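Local coordinates for protein beta-glucoside kinase (Listeria monocytogenes, PDB 4HTL) that catalyses the ATP-dependent phosphorylation of cellobiose to cellobiose-6'-phosphate and may also act as a transcriptional regulator of the cellobiose-PTS operon, at residues Met18-Val21 with Ile27-Thr30; Glu114-Lys119 with Gly281-Val286. All coordinates share one frame; numbering follows the deposited sequence.

Contact 1 (Met18-Val21 with Ile27-Thr30)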
HETATM    1  N   MSE A  18      -7.777  28.786   9.453  1.00 26.76           N
HETATM    2  CA  MSE A  18      -7.336  28.983  10.816  1.00 29.41           C
HETATM    3  C   MSE A  18      -8.567  28.903  11.713  1.00 26.18           C
HETATM    4  O   MSE A  18      -9.671  29.323  11.310  1.00 33.15           O
HETATM    5  CB  MSE A  18      -6.644  30.353  10.965  1.00 30.14           C
HETATM    6  CG  MSE A  18      -5.716  30.720   9.834  1.00 30.78           C
HETATM    7 SE   MSE A  18      -5.015  32.552   9.953  0.65 35.04          SE
HETATM    8  CE  MSE A  18      -5.467  33.029   8.197  1.00 32.91           C
ATOM      9  N   GLY A  19      -8.395  28.385  12.925  1.00 23.97           N
ATOM     10  CA  GLY A  19      -9.494  28.335  13.867  1.00 24.25           C
ATOM     11  C   GLY A  19      -9.021  28.241  15.287  1.00 24.59           C
ATOM     12  O   GLY A  19      -7.845  27.942  15.555  1.00 29.24           O
ATOM     13  N   VAL A  20      -9.935  28.542  16.202  1.00 26.91           N
ATOM     14  CA  VAL A  20      -9.733  28.253  17.616  1.00 28.01           C
ATOM     15  C   VAL A  20     -10.697  27.107  17.896  1.00 29.70           C
ATOM     16  O   VAL A  20     -11.902  27.190  17.601  1.00 29.88           O
ATOM     17  CB  VAL A  20     -10.021  29.461  18.517  1.00 30.19           C
ATOM     18  CG1 VAL A  20      -9.974  29.052  20.007  1.00 29.04           C
ATOM     19  CG2 VAL A  20      -9.062  30.617  18.182  1.00 31.58           C
ATOM     20  N   VAL A  21     -10.133  26.022  18.411  1.00 26.90           N
ATOM     21  CA  VAL A  21     -10.823  24.756  18.512  1.00 24.29           C
ATOM     22  C   VAL A  21     -10.733  24.283  19.960  1.00 27.10           C
ATOM     23  O   VAL A  21      -9.662  24.345  20.618  1.00 31.59           O
ATOM     24  CB  VAL A  21     -10.210  23.711  17.552  1.00 25.59           C
ATOM     25  CG1 VAL A  21     -11.094  22.456  17.447  1.00 26.33           C
ATOM     26  CG2 VAL A  21      -9.953  24.335  16.179  1.00 24.95           C
ATOM     27  N   ILE A  27     -15.398  24.279  16.902  1.00 27.65           N
ATOM     28  CA  ILE A  27     -14.559  25.345  16.365  1.00 28.47           C
ATOM     29  C   ILE A  27     -15.265  26.661  16.631  1.00 33.22           C
ATOM     30  O   ILE A  27     -16.283  26.957  15.993  1.00 39.45           O
ATOM     31  CB  ILE A  27     -14.317  25.143  14.856  1.00 27.60           C
ATOM     32  CG1 ILE A  27     -13.536  23.861  14.646  1.00 27.40           C
ATOM     33  CG2 ILE A  27     -13.524  26.304  14.272  1.00 29.65           C
ATOM     34  CD1 ILE A  27     -13.327  23.505  13.188  1.00 30.01           C
ATOM     35  N   ILE A  28     -14.726  27.441  17.570  1.00 31.15           N
ATOM     36  CA  ILE A  28     -15.437  28.593  18.129  1.00 33.39           C
ATOM     37  C   ILE A  28     -15.113  29.886  17.404  1.00 37.96           C
ATOM     38  O   ILE A  28     -15.843  30.866  17.556  1.00 41.65           O
ATOM     39  CB  ILE A  28     -15.232  28.715  19.672  1.00 35.79           C
ATOM     40  CG1 ILE A  28     -13.797  29.041  20.043  1.00 36.85           C
ATOM     41  CG2 ILE A  28     -15.657  27.429  20.386  1.00 45.20           C
ATOM     42  CD1 ILE A  28     -13.595  29.431  21.494  1.00 47.00           C
ATOM     43  N   LEU A  29     -14.073  29.872  16.571  1.00 37.05           N
ATOM     44  CA  LEU A  29     -13.690  31.020  15.740  1.00 38.84           C
ATOM     45  C   LEU A  29     -12.947  30.497  14.523  1.00 37.15           C
ATOM     46  O   LEU A  29     -12.180  29.532  14.629  1.00 32.44           O
ATOM     47  CB  LEU A  29     -12.812  32.021  16.535  1.00 40.71           C
ATOM     48  CG  LEU A  29     -12.426  33.343  15.838  1.00 48.49           C
ATOM     49  CD1 LEU A  29     -12.596  34.535  16.776  1.00 50.13           C
ATOM     50  CD2 LEU A  29     -11.020  33.319  15.237  1.00 46.58           C
ATOM     51  N   THR A  30     -13.192  31.092  13.369  1.00 29.11           N
ATOM     52  CA  THR A  30     -12.419  30.790  12.154  1.00 33.68           C
ATOM     53  C   THR A  30     -11.898  32.074  11.470  1.00 36.15           C
ATOM     54  O   THR A  30     -12.392  33.181  11.706  1.00 38.90           O
ATOM     55  CB  THR A  30     -13.233  30.044  11.106  1.00 39.77           C
ATOM     56  OG1 THR A  30     -14.333  30.848  10.727  1.00 44.64           O
ATOM     57  CG2 THR A  30     -13.737  28.697  11.632  1.00 39.10           C
TER

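Contact 2 (Glu114-Lys119 with Gly281-Val286)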
ATOM      1  N   GLU A 114     -11.540  12.029   9.947  1.00 15.49           N
ATOM      2  CA  GLU A 114     -12.439  10.913   9.648  1.00 16.19           C
ATOM      3  C   GLU A 114     -12.506   9.871  10.793  1.00 16.03           C
ATOM      4  O   GLU A 114     -13.601   9.378  11.148  1.00 17.30           O
ATOM      5  CB  GLU A 114     -12.057  10.253   8.293  1.00 16.26           C
ATOM      6  CG  GLU A 114     -13.245   9.611   7.572  1.00 15.06           C
ATOM      7  CD  GLU A 114     -14.276  10.612   7.138  1.00 17.02           C
ATOM      8  OE1 GLU A 114     -15.419  10.568   7.637  1.00 16.43           O
ATOM      9  OE2 GLU A 114     -13.901  11.440   6.312  1.00 19.55           O
ATOM     10  N   LYS A 115     -11.333   9.554  11.349  1.00 16.67           N
ATOM     11  CA  LYS A 115     -11.188   8.622  12.482  1.00 17.52           C
ATOM     12  C   LYS A 115     -11.861   9.197  13.756  1.00 17.26           C
ATOM     13  O   LYS A 115     -12.528   8.483  14.516  1.00 18.57           O
ATOM     14  CB  LYS A 115      -9.713   8.314  12.763  1.00 17.38           C
ATOM     15  CG  LYS A 115      -9.473   7.498  14.025  1.00 21.91           C
ATOM     16  CD  LYS A 115     -10.138   6.113  13.889  1.00 26.33           C
ATOM     17  CE  LYS A 115      -9.860   5.096  14.998  1.00 33.13           C
ATOM     18  NZ  LYS A 115     -10.653   3.825  14.757  1.00 26.75           N
ATOM     19  N   TRP A 116     -11.656  10.484  14.001  1.00 16.28           N
ATOM     20  CA  TRP A 116     -12.117  11.124  15.257  1.00 15.65           C
ATOM     21  C   TRP A 116     -13.593  11.365  15.278  1.00 16.82           C
ATOM     22  O   TRP A 116     -14.315  10.933  16.187  1.00 18.32           O
ATOM     23  CB  TRP A 116     -11.361  12.446  15.412  1.00 17.69           C
ATOM     24  CG  TRP A 116     -11.608  13.183  16.700  1.00 20.20           C
ATOM     25  CD1 TRP A 116     -12.156  12.691  17.888  1.00 20.35           C
ATOM     26  CD2 TRP A 116     -11.336  14.583  16.960  1.00 20.80           C
ATOM     27  NE1 TRP A 116     -12.248  13.690  18.841  1.00 22.18           N
ATOM     28  CE2 TRP A 116     -11.766  14.841  18.347  1.00 19.83           C
ATOM     29  CE3 TRP A 116     -10.827  15.623  16.207  1.00 20.79           C
ATOM     30  CZ2 TRP A 116     -11.656  16.084  18.911  1.00 22.43           C
ATOM     31  CZ3 TRP A 116     -10.721  16.874  16.790  1.00 24.69           C
ATOM     32  CH2 TRP A 116     -11.091  17.099  18.123  1.00 25.14           C
ATOM     33  N   LEU A 117     -14.073  12.037  14.231  1.00 16.67           N
ATOM     34  CA  LEU A 117     -15.413  12.603  14.187  1.00 16.92           C
ATOM     35  C   LEU A 117     -16.261  12.138  13.015  1.00 17.51           C
ATOM     36  O   LEU A 117     -17.453  12.454  12.949  1.00 17.29           O
ATOM     37  CB  LEU A 117     -15.308  14.137  14.122  1.00 18.54           C
ATOM     38  CG  LEU A 117     -14.603  14.770  15.326  1.00 22.18           C
ATOM     39  CD1 LEU A 117     -14.412  16.286  15.069  1.00 27.73           C
ATOM     40  CD2 LEU A 117     -15.311  14.505  16.677  1.00 23.49           C
ATOM     41  N   GLY A 118     -15.672  11.382  12.098  1.00 18.47           N
ATOM     42  CA  GLY A 118     -16.350  11.035  10.907  1.00 16.90           C
ATOM     43  C   GLY A 118     -16.728   9.560  10.845  1.00 17.26           C
ATOM     44  O   GLY A 118     -17.167   9.002  11.810  1.00 17.43           O
ATOM     45  N   LYS A 119     -16.545   8.966   9.667  1.00 15.46           N
ATOM     46  CA  LYS A 119     -17.045   7.602   9.333  1.00 14.72           C
ATOM     47  C   LYS A 119     -16.068   6.507   9.691  1.00 15.95           C
ATOM     48  O   LYS A 119     -16.374   5.327   9.531  1.00 18.00           O
ATOM     49  CB  LYS A 119     -17.367   7.526   7.832  1.00 16.25           C
ATOM     50  CG  LYS A 119     -18.475   8.438   7.368  1.00 16.46           C
ATOM     51  CD  LYS A 119     -18.637   8.358   5.868  1.00 14.34           C
ATOM     52  CE  LYS A 119     -19.874   9.025   5.350  1.00 15.48           C
ATOM     53  NZ  LYS A 119     -19.937   8.831   3.866  1.00 15.56           N
ATOM     54  N   GLY A 281      -8.903  19.258   7.845  1.00 21.17           N
ATOM     55  CA  GLY A 281      -7.504  19.570   8.172  1.00 20.75           C
ATOM     56  C   GLY A 281      -7.374  20.137   9.580  1.00 19.88           C
ATOM     57  O   GLY A 281      -6.521  19.700  10.325  1.00 20.89           O
ATOM     58  N   LEU A 282      -8.199  21.145   9.919  1.00 21.43           N
ATOM     59  CA  LEU A 282      -8.157  21.739  11.236  1.00 22.06           C
ATOM     60  C   LEU A 282      -8.433  20.726  12.312  1.00 18.79           C
ATOM     61  O   LEU A 282      -7.718  20.645  13.331  1.00 19.95           O
ATOM     62  CB  LEU A 282      -9.183  22.891  11.357  1.00 23.04           C
ATOM     63  CG  LEU A 282      -8.986  24.103  10.446  1.00 23.54           C
ATOM     64  CD1 LEU A 282     -10.223  25.009  10.530  1.00 26.66           C
ATOM     65  CD2 LEU A 282      -7.689  24.848  10.783  1.00 24.46           C
ATOM     66  N   LEU A 283      -9.486  19.948  12.098  1.00 19.25           N
ATOM     67  CA  LEU A 283      -9.916  18.992  13.114  1.00 19.76           C
ATOM     68  C   LEU A 283      -8.882  17.872  13.295  1.00 18.84           C
ATOM     69  O   LEU A 283      -8.540  17.496  14.438  1.00 19.15           O
ATOM     70  CB  LEU A 283     -11.286  18.435  12.747  1.00 20.74           C
ATOM     71  CG  LEU A 283     -12.463  19.397  12.776  1.00 19.98           C
ATOM     72  CD1 LEU A 283     -13.657  18.802  12.005  1.00 22.82           C
ATOM     73  CD2 LEU A 283     -12.819  19.765  14.215  1.00 22.72           C
ATOM     74  N   GLY A 284      -8.316  17.397  12.207  1.00 19.80           N
ATOM     75  CA  GLY A 284      -7.289  16.354  12.337  1.00 18.59           C
ATOM     76  C   GLY A 284      -6.011  16.836  12.972  1.00 20.09           C
ATOM     77  O   GLY A 284      -5.347  16.095  13.727  1.00 19.95           O
ATOM     78  N   ALA A 285      -5.655  18.091  12.690  1.00 20.55           N
ATOM     79  CA  ALA A 285      -4.471  18.698  13.310  1.00 18.99           C
ATOM     80  C   ALA A 285      -4.690  18.686  14.821  1.00 22.15           C
ATOM     81  O   ALA A 285      -3.792  18.343  15.589  1.00 20.46           O
ATOM     82  CB  ALA A 285      -4.252  20.118  12.790  1.00 20.19           C
ATOM     83  N   VAL A 286      -5.891  19.074  15.241  1.00 21.90           N
ATOM     84  CA  VAL A 286      -6.254  19.049  16.645  1.00 21.93           C
ATOM     85  C   VAL A 286      -6.185  17.661  17.259  1.00 22.53           C
ATOM     86  O   VAL A 286      -5.618  17.486  18.346  1.00 25.11           O
ATOM     87  CB  VAL A 286      -7.583  19.792  16.921  1.00 22.15           C
ATOM     88  CG1 VAL A 286      -8.088  19.571  18.378  1.00 23.43           C
ATOM     89  CG2 VAL A 286      -7.371  21.275  16.601  1.00 23.59           C
TER

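Contact 1 (Met18-Val21 with Ile27-Thr30)
Val20 is gripped through both of its backbone polar atoms by the strand Ile27-Thr30, its partner in an antiparallel beta hairpin at one edge of the mixed five-strand sheet characteristic of the actin-like ATPase fold of ROK kinases; strand 27-34 is the outermost strand of that sheet within this chain. Val20 N donates to Leu29 O at 2.9 Å. In return Ile28 N reaches Val20 O at 2.8 Å. Because Val20 pairs with Leu29 while Val21 pairs with Ile27, Ile28 is the extra residue of a beta bulge, and its helix-like psi of -13° marks the break. Leu29 N, buried here, finds no partner. Ile28 sets its CG1 between its own N and carbonyl carbon (chi1 67°), which brings that atom over to Val20 CG1 at 3.8 Å, the two side chains crossing at a slant. On the face that carries Val21 and Ile27, these two side chains lie side by side and point the same way; Ile27 CG1 fits against both methyls of Val21, the nearer being Val21 CG2 at 3.9 Å.

The strand Met18-Val21 is held from its other edge by strand 6-11, through backbone bonds of Gly19 with Ala8 and Val21 with Ile6. Helix 40-52 packs on the face of Val20 and Leu29, where Phe50 touches both as well as Met18, which is present as selenomethionine. Helix 280-293 lies against Val21 and Ile27 on the other face. At Gly19 the backbones run close, with Gly19 CA only 3.0 Å from Leu29 O in a CA-H...O contact, and Thr30 CA, opposite Gly19, lies 3.2 Å from Met18 O in a second one.

Contact 2 (Glu114-Lys119 with Gly281-Val286)
This is an apolar helix-to-helix contact between the C-terminal end of helix 106-117 and the early turns of helix 280-293, the last helix of the chain, which lies on the N-terminal five-strand sheet. No hydrogen bond crosses it. Trp116 and Leu117 supply one side, Leu283 and Val286, one turn apart, the other. Trp116 extends its ring with CG anti to the backbone N (chi1 -175°), and the six-membered part arrives edge-on at the carbonyl of Leu283: CZ3 lies 3.3 Å from Leu283 O, which sits near the plane of the ring. Farther along the rim, CH2 meets Val286 CG1 at 3.9 Å in an oblique approach. Leu117 crosses Leu283 at about a right angle, its CD1 reaching Leu283 CD2 at 3.9 Å and touching the CD1 branch as well. Leu117 CG also rests 3.6 Å above one face of the Trp116 ring, offset toward the rim, so the two neighbours form one apolar surface.

The chain turns back after Leu117 and brings Lys119 N to Glu114 OE1, which receives it on its anti lone pair in a nearly straight bond of 2.8 Å. The same oxygen also accepts a bond from Thr275, and Lys119 NZ forms a salt bridge with Glu272, tying this turn to the strand 270-273 and the loop after it. Tyr287 meets the Trp116 ring with the planes at about 45°. With Leu283 O at the ring's edge, the weakly positive rim hydrogens would face the partial negative charge of the carbonyl, a mild electrostatic attraction added to contacts that are otherwise dispersive.

Contact 1 closes along the chain before contact 2 opens; their centres lie about 14 Å apart, and the two meet directly through helix 280-293. Val21 CB packs on Val286 CG2 at 3.9 Å, and Ile27 CD1 on Leu283 CD2 at the same distance, so Leu283 and Val286 each serve both contacts: the hairpin on one hand, the end of helix 106-117 on the other. Leu282 CD2 adds a touch on Met18 CA at 4.1 Å. Both contacts also border strand 6-11, whose later residues, from Ala8 on, belong to the ATP site inferred by similarity: the side chain of Met18 is about 4 Å from that of Phe9, and that of Val286 about 4 Å from that of Ala8.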